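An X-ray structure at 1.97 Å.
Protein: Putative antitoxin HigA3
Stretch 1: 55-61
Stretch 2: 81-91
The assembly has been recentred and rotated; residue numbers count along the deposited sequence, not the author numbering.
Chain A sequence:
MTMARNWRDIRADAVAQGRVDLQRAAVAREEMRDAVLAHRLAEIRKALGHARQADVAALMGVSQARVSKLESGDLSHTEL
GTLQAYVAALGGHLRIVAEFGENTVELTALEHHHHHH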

ATOM      1  N   ASP A  55     -22.267   3.715   1.585  1.00 23.44           N
ATOM      2  CA  ASP A  55     -21.844   4.971   0.962  1.00 29.19           C
ATOM      3  C   ASP A  55     -20.500   4.782   0.265  1.00 23.49           C
ATOM      4  O   ASP A  55     -20.336   5.155  -0.899  1.00 24.09           O
ATOM      5  N   VAL A  56     -19.550   4.190   0.984  1.00 26.02           N
ATOM      6  CA  VAL A  56     -18.218   3.921   0.442  1.00 22.61           C
ATOM      7  C   VAL A  56     -18.267   2.944  -0.729  1.00 26.78           C
ATOM      8  O   VAL A  56     -17.587   3.142  -1.739  1.00 27.67           O
ATOM      9  N   ALA A  57     -19.077   1.895  -0.603  1.00 25.39           N
ATOM     10  CA  ALA A  57     -19.210   0.916  -1.679  1.00 30.78           C
ATOM     11  C   ALA A  57     -19.698   1.579  -2.964  1.00 27.09           C
ATOM     12  O   ALA A  57     -19.207   1.277  -4.053  1.00 31.69           O
ATOM     13  N   ALA A  58     -20.663   2.484  -2.832  1.00 24.47           N
ATOM     14  CA  ALA A  58     -21.200   3.191  -3.989  1.00 25.25           C
ATOM     15  C   ALA A  58     -20.141   4.095  -4.614  1.00 25.73           C
ATOM     16  O   ALA A  58     -20.022   4.175  -5.834  1.00 27.10           O
ATOM     17  N   LEU A  59     -19.372   4.768  -3.767  1.00 25.30           N
ATOM     18  CA  LEU A  59     -18.331   5.672  -4.241  1.00 25.03           C
ATOM     19  C   LEU A  59     -17.230   4.918  -4.976  1.00 27.59           C
ATOM     20  O   LEU A  59     -16.711   5.401  -5.982  1.00 27.50           O
ATOM     21  N   MET A  60     -16.890   3.732  -4.476  1.00 25.25           N
ATOM     22  CA  MET A  60     -15.860   2.884  -5.078  1.00 27.84           C
ATOM     23  C   MET A  60     -16.372   2.093  -6.278  1.00 35.35           C
ATOM     24  O   MET A  60     -15.587   1.560  -7.062  1.00 35.72           O
ATOM     25  N   GLY A  61     -17.688   1.997  -6.403  1.00 30.74           N
ATOM     26  CA  GLY A  61     -18.290   1.155  -7.421  1.00 35.43           C
ATOM     27  C   GLY A  61     -18.007  -0.319  -7.189  1.00 47.34           C
ATOM     28  O   GLY A  61     -17.740  -1.062  -8.133  1.00 46.50           O
ATOM     29  N   GLY A  81      -4.161  -0.512  -5.259  1.00 25.25           N
ATOM     30  CA  GLY A  81      -5.164   0.297  -5.928  1.00 26.12           C
ATOM     31  C   GLY A  81      -6.525   0.239  -5.264  1.00 26.54           C
ATOM     32  O   GLY A  81      -7.313   1.175  -5.369  1.00 25.65           O
ATOM     33  N   THR A  82      -6.811  -0.867  -4.587  1.00 24.19           N
ATOM     34  CA  THR A  82      -8.078  -1.007  -3.879  1.00 25.86           C
ATOM     35  C   THR A  82      -8.066  -0.156  -2.617  1.00 26.00           C
ATOM     36  O   THR A  82      -9.039   0.540  -2.311  1.00 23.12           O
ATOM     37  N   LEU A  83      -6.948  -0.188  -1.899  1.00 21.39           N
ATOM     38  CA  LEU A  83      -6.779   0.671  -0.738  1.00 19.09           C
ATOM     39  C   LEU A  83      -6.802   2.141  -1.159  1.00 27.37           C
ATOM     40  O   LEU A  83      -7.362   2.986  -0.461  1.00 21.04           O
ATOM     41  N   GLN A  84      -6.198   2.440  -2.306  1.00 23.16           N
ATOM     42  CA  GLN A  84      -6.188   3.814  -2.819  1.00 24.69           C
ATOM     43  C   GLN A  84      -7.618   4.311  -3.028  1.00 21.67           C
ATOM     44  O   GLN A  84      -7.956   5.436  -2.662  1.00 22.68           O
ATOM     45  N   ALA A  85      -8.450   3.447  -3.602  1.00 20.61           N
ATOM     46  CA  ALA A  85      -9.827   3.788  -3.946  1.00 20.70           C
ATOM     47  C   ALA A  85     -10.693   3.968  -2.709  1.00 26.58           C
ATOM     48  O   ALA A  85     -11.586   4.821  -2.674  1.00 23.06           O
ATOM     49  N   TYR A  86     -10.431   3.148  -1.700  1.00 22.47           N
ATOM     50  CA  TYR A  86     -11.146   3.224  -0.439  1.00 21.34           C
ATOM     51  C   TYR A  86     -10.850   4.551   0.257  1.00 28.79           C
ATOM     52  O   TYR A  86     -11.765   5.271   0.647  1.00 20.59           O
ATOM     53  N   VAL A  87      -9.568   4.877   0.407  1.00 21.14           N
ATOM     54  CA  VAL A  87      -9.181   6.134   1.037  1.00 20.01           C
ATOM     55  C   VAL A  87      -9.698   7.326   0.226  1.00 21.31           C
ATOM     56  O   VAL A  87     -10.155   8.316   0.793  1.00 23.83           O
ATOM     57  N   ALA A  88      -9.653   7.218  -1.098  1.00 19.35           N
ATOM     58  CA  ALA A  88     -10.155   8.288  -1.957  1.00 20.18           C
ATOM     59  C   ALA A  88     -11.657   8.508  -1.761  1.00 20.86           C
ATOM     60  O   ALA A  88     -12.140   9.641  -1.794  1.00 19.84           O
ATOM     61  N   ALA A  89     -12.393   7.425  -1.553  1.00 21.54           N
ATOM     62  CA  ALA A  89     -13.836   7.526  -1.360  1.00 22.97           C
ATOM     63  C   ALA A  89     -14.160   8.218  -0.037  1.00 23.22           C
ATOM     64  O   ALA A  89     -15.198   8.866   0.099  1.00 21.72           O
ATOM     65  N   LEU A  90     -13.260   8.090   0.934  1.00 21.16           N
ATOM     66  CA  LEU A  90     -13.408   8.777   2.212  1.00 21.71           C
ATOM     67  C   LEU A  90     -13.016  10.255   2.111  1.00 21.17           C
ATOM     68  O   LEU A  90     -13.136  11.000   3.075  1.00 21.33           O
ATOM     69  N   GLY A  91     -12.547  10.671   0.941  1.00 21.89           N
ATOM     70  CA  GLY A  91     -12.156  12.055   0.724  1.00 18.19           C
ATOM     71  C   GLY A  91     -10.689  12.316   1.014  1.00 24.35           C
ATOM     72  O   GLY A  91     -10.240  13.465   1.043  1.00 22.09           O
TER

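Packing of helix 55-60 against helix 81-89 in the putative antitoxin HigA3. The axes approach to 9.1 Å at 118°, and the contact is apolar: no hydrogen bond crosses it. Met60 covers the most surface. Its CA-to-CB bond points sideways, but the m, t, p rotamer carries the chain end inward, a knob among Thr82, Ala85, Tyr86 and Ala89. Met60 CE lies 4.1 Å from Ala85 CB, Met60 CG lies 3.9 Å from Ala89 CB, and Met60 SD reaches the edge of the Tyr86 ring, 4.0 Å from Tyr86 CD1. Ala89, pointing toward the first helix, is the shared floor: besides Met60 it meets Leu59, with Leu59 CB 3.7 Å from Ala89 CB, and Val56, with Val56 CG1 4.1 Å from Ala89 CB. Its short methyl fits where the backbones come close, the CA atoms of Leu59 and Ala89 being 5.7 Å apart. Val56 (t), also pointing in, splits its branches: CG1 lies 3.8 Å from Tyr86 CD1, while CG2 lies 3.8 Å from Leu90 CD2. Leu90 (m, t) starts away from the first helix, yet its end turns back to make this contact. Leu59 (m, t) places CD1 3.5 Å from Ala89 O. Tyr86 (t) and Thr82 (m) satisfy their hydroxyls through hydrogen bonds elsewhere in the structure.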

ATOM      1  CB  ASP A  55     -21.748   6.093   1.997  1.00 20.65           C
ATOM      2  CG  ASP A  55     -23.082   6.400   2.652  1.00 23.16           C
ATOM      3  OD1 ASP A  55     -24.125   6.310   1.965  1.00 24.75           O
ATOM      4  OD2 ASP A  55     -23.084   6.723   3.858  1.00 22.22           O
ATOM      5  CB  VAL A  56     -17.269   3.368   1.523  1.00 29.32           C
ATOM      6  CG1 VAL A  56     -15.904   3.030   0.919  1.00 29.98           C
ATOM      7  CG2 VAL A  56     -17.111   4.380   2.645  1.00 29.74           C
ATOM      8  CB  ALA A  57     -20.157  -0.216  -1.267  1.00 28.92           C
ATOM      9  CB  ALA A  58     -22.422   4.003  -3.602  1.00 22.43           C
ATOM     10  CB  LEU A  59     -17.755   6.471  -3.068  1.00 20.37           C
ATOM     11  CG  LEU A  59     -18.706   7.564  -2.576  1.00 20.74           C
ATOM     12  CD1 LEU A  59     -18.345   8.040  -1.177  1.00 19.51           C
ATOM     13  CD2 LEU A  59     -18.690   8.729  -3.555  1.00 21.61           C
ATOM     14  CB  MET A  60     -15.310   1.898  -4.047  1.00 29.19           C
ATOM     15  CG  MET A  60     -14.559   2.520  -2.896  1.00 24.42           C
ATOM     16  SD  MET A  60     -14.047   1.267  -1.704  1.00 27.85           S
ATOM     17  CE  MET A  60     -12.902   0.303  -2.692  1.00 28.53           C
ATOM     18  CB  THR A  82      -8.366  -2.478  -3.529  1.00 26.90           C
ATOM     19  OG1 THR A  82      -8.486  -3.229  -4.740  1.00 31.01           O
ATOM     20  CG2 THR A  82      -9.658  -2.601  -2.749  1.00 28.76           C
ATOM     21  CB  LEU A  83      -5.473   0.349  -0.009  1.00 23.29           C
ATOM     22  CG  LEU A  83      -5.197   1.153   1.260  1.00 28.09           C
ATOM     23  CD1 LEU A  83      -6.327   0.982   2.268  1.00 26.95           C
ATOM     24  CD2 LEU A  83      -3.866   0.740   1.888  1.00 31.83           C
ATOM     25  CB  GLN A  84      -5.396   3.901  -4.128  1.00 21.99           C
ATOM     26  CG  GLN A  84      -5.028   5.329  -4.575  1.00 24.57           C
ATOM     27  CD  GLN A  84      -6.151   6.042  -5.316  1.00 32.11           C
ATOM     28  OE1 GLN A  84      -7.021   5.405  -5.912  1.00 30.16           O
ATOM     29  NE2 GLN A  84      -6.132   7.373  -5.287  1.00 34.03           N
ATOM     30  CB  ALA A  85     -10.419   2.714  -4.846  1.00 22.43           C
ATOM     31  CB  TYR A  86     -10.766   2.038   0.453  1.00 22.62           C
ATOM     32  CG  TYR A  86     -11.409   2.052   1.817  1.00 22.50           C
ATOM     33  CD1 TYR A  86     -12.653   1.469   2.026  1.00 23.14           C
ATOM     34  CD2 TYR A  86     -10.776   2.649   2.893  1.00 24.05           C
ATOM     35  CE1 TYR A  86     -13.243   1.483   3.279  1.00 26.16           C
ATOM     36  CE2 TYR A  86     -11.356   2.669   4.143  1.00 31.74           C
ATOM     37  CZ  TYR A  86     -12.590   2.083   4.329  1.00 27.00           C
ATOM     38  OH  TYR A  86     -13.161   2.101   5.577  1.00 32.68           O
ATOM     39  CB  VAL A  87      -7.643   6.226   1.217  1.00 21.47           C
ATOM     40  CG1 VAL A  87      -7.231   7.607   1.713  1.00 20.43           C
ATOM     41  CG2 VAL A  87      -7.162   5.147   2.186  1.00 21.02           C
ATOM     42  CB  ALA A  88      -9.855   7.989  -3.412  1.00 21.00           C
ATOM     43  CB  ALA A  89     -14.482   6.133  -1.421  1.00 20.70           C
ATOM     44  CB  LEU A  90     -12.567   8.089   3.289  1.00 29.58           C
ATOM     45  CG  LEU A  90     -13.008   6.673   3.664  1.00 27.62           C
ATOM     46  CD1 LEU A  90     -12.101   6.094   4.741  1.00 26.30           C
ATOM     47  CD2 LEU A  90     -14.460   6.682   4.122  1.00 24.15           C
TER